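Local coordinates for esterase (Capnocytophaga ochracea, PDB 4W9R), which is of unknown function but is probably an esterase of the alpha/beta-hydrolase class, at residues B[171-176]-B[205-210]. Sequence-based numbering, arbitrary orientation.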
# COMPACT_ATOMS: atom_id res chain seq x y z
N LEU B 171 5.60 -5.42 22.77
CA LEU B 171 4.30 -5.23 22.16
C LEU B 171 4.33 -4.04 21.20
O LEU B 171 4.59 -2.91 21.61
CB LEU B 171 3.22 -5.00 23.22
CG LEU B 171 1.84 -4.62 22.67
CD1 LEU B 171 1.32 -5.69 21.71
CD2 LEU B 171 0.86 -4.37 23.80
N PHE B 172 4.08 -4.32 19.92
CA PHE B 172 3.97 -3.26 18.93
C PHE B 172 2.50 -2.98 18.63
O PHE B 172 1.79 -3.84 18.10
CB PHE B 172 4.71 -3.64 17.64
CG PHE B 172 4.65 -2.59 16.57
CD1 PHE B 172 5.59 -1.57 16.53
CD2 PHE B 172 3.65 -2.61 15.61
CE1 PHE B 172 5.54 -0.60 15.55
CE2 PHE B 172 3.59 -1.63 14.63
CZ PHE B 172 4.54 -0.63 14.60
N TYR B 173 2.04 -1.78 18.98
CA TYR B 173 0.66 -1.41 18.74
C TYR B 173 0.55 -0.25 17.77
O TYR B 173 1.19 0.79 17.95
CB TYR B 173 -0.05 -1.06 20.05
CG TYR B 173 -1.50 -0.70 19.87
CD1 TYR B 173 -2.47 -1.68 19.74
CD2 TYR B 173 -1.91 0.63 19.83
CE1 TYR B 173 -3.80 -1.36 19.57
CE2 TYR B 173 -3.24 0.96 19.67
CZ TYR B 173 -4.18 -0.03 19.53
OH TYR B 173 -5.51 0.29 19.36
N TYR B 174 -0.27 -0.43 16.74
CA TYR B 174 -0.48 0.61 15.73
C TYR B 174 -1.96 0.83 15.47
O TYR B 174 -2.68 -0.11 15.10
CB TYR B 174 0.24 0.26 14.43
CG TYR B 174 0.09 1.30 13.34
CD1 TYR B 174 -0.95 1.24 12.42
CD2 TYR B 174 1.00 2.34 13.23
CE1 TYR B 174 -1.08 2.20 11.43
CE2 TYR B 174 0.88 3.30 12.24
CZ TYR B 174 -0.16 3.22 11.34
OH TYR B 174 -0.28 4.17 10.36
N MSE B 175 -2.42 2.06 15.66
CA MSE B 175 -3.81 2.40 15.37
C MSE B 175 -3.88 3.58 14.40
O MSE B 175 -3.18 4.58 14.57
CB MSE B 175 -4.57 2.72 16.65
CG MSE B 175 -5.95 3.31 16.41
SE MSE B 175 -6.91 3.67 18.06
CE MSE B 175 -8.42 4.66 17.33
N ALA B 176 -4.73 3.45 13.39
CA ALA B 176 -4.91 4.52 12.41
C ALA B 176 -6.38 4.81 12.18
O ALA B 176 -7.22 3.91 12.23
CB ALA B 176 -4.23 4.15 11.09
N VAL B 205 6.46 -1.59 25.54
CA VAL B 205 5.45 -1.36 24.52
C VAL B 205 5.85 -0.23 23.57
O VAL B 205 6.21 0.86 23.99
CB VAL B 205 4.09 -1.01 25.15
CG1 VAL B 205 3.07 -0.66 24.08
CG2 VAL B 205 3.60 -2.17 26.01
N GLU B 206 5.79 -0.52 22.27
CA GLU B 206 5.98 0.50 21.25
C GLU B 206 4.62 0.91 20.69
O GLU B 206 3.96 0.13 20.01
CB GLU B 206 6.90 -0.00 20.14
CG GLU B 206 7.22 1.03 19.07
CD GLU B 206 8.22 0.51 18.05
OE1 GLU B 206 8.85 -0.54 18.32
OE2 GLU B 206 8.38 1.15 16.99
N TYR B 207 4.21 2.14 21.00
CA TYR B 207 2.86 2.61 20.68
C TYR B 207 2.86 3.62 19.54
O TYR B 207 3.61 4.60 19.56
CB TYR B 207 2.22 3.22 21.93
CG TYR B 207 0.82 3.76 21.72
CD1 TYR B 207 0.60 5.05 21.24
CD2 TYR B 207 -0.29 2.98 22.02
CE1 TYR B 207 -0.67 5.54 21.05
CE2 TYR B 207 -1.58 3.47 21.84
CZ TYR B 207 -1.76 4.75 21.35
OH TYR B 207 -3.03 5.24 21.17
N HIS B 208 2.00 3.39 18.55
CA HIS B 208 1.86 4.32 17.43
C HIS B 208 0.40 4.58 17.10
O HIS B 208 -0.36 3.65 16.81
CB HIS B 208 2.59 3.78 16.19
CG HIS B 208 4.07 3.70 16.35
ND1 HIS B 208 4.89 4.81 16.31
CD2 HIS B 208 4.89 2.64 16.54
CE1 HIS B 208 6.14 4.44 16.47
NE2 HIS B 208 6.17 3.12 16.61
N PHE B 209 0.01 5.85 17.14
CA PHE B 209 -1.31 6.25 16.68
C PHE B 209 -1.20 7.32 15.60
O PHE B 209 -0.73 8.42 15.85
CB PHE B 209 -2.17 6.77 17.83
CG PHE B 209 -3.42 7.47 17.38
CD1 PHE B 209 -4.43 6.77 16.73
CD2 PHE B 209 -3.59 8.83 17.59
CE1 PHE B 209 -5.58 7.41 16.31
CE2 PHE B 209 -4.74 9.48 17.17
CZ PHE B 209 -5.73 8.77 16.53
N VAL B 210 -1.64 6.98 14.39
CA VAL B 210 -1.56 7.90 13.27
C VAL B 210 -2.95 8.36 12.85
O VAL B 210 -3.80 7.56 12.46
CB VAL B 210 -0.85 7.25 12.07
CG1 VAL B 210 -0.79 8.23 10.91
CG2 VAL B 210 0.54 6.80 12.46
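Strands 171-176 and 205-210 run parallel, their short axes 7° apart, and five backbone hydrogen bonds join them. The two strands take turns as donor, from E206 N to L171 O through to V210 N to M175 O, each donor nearly along the C=O axis. Every residue of 171-176 is buried. On the face of L171, Y173 and M175, which helix 183-196 covers, Y173 CD2 comes within 3.5 Å of Y207 CE2; the rings are near parallel but barely overlap, and the hydroxyls of Y173 and Y207 bond to N130 and E193. The selenomethionine at methionine position 175 runs its unbranched apolar chain alongside F209, M175 CG 3.8 Å from F209 CD1, with SE in an oblique Met-aromatic contact. Helix 217-232 lies over F172, Y174, H208 and V210; branched V210 sets CG2 3.5 Å from Y174 CE2, and Y174 OH bonds to Q227.

Strand 205-210, apart from V205, is partly exposed, and polar groups appear. H208, its CG beside the backbone N (chi1 -66°), crosses F172 and places CD2 3.4 Å from F172 CE1, while NE2 donates in the ring plane to the anti lone pair of E206 OE2 at 3.0 Å. The extended E206 lies beside F172, its carboxylate at the ring edge, and OE1 forms a salt bridge with R170, which would probably favour the charged carboxylate. An alanine in place of E206 would probably leave H208 less firmly oriented and R170 without this partner. Helix 183-196 links the strands in a beta-alpha-beta crossover ending in strand 205-213, outermost in the mixed sheet, as in the alpha/beta-hydrolase fold.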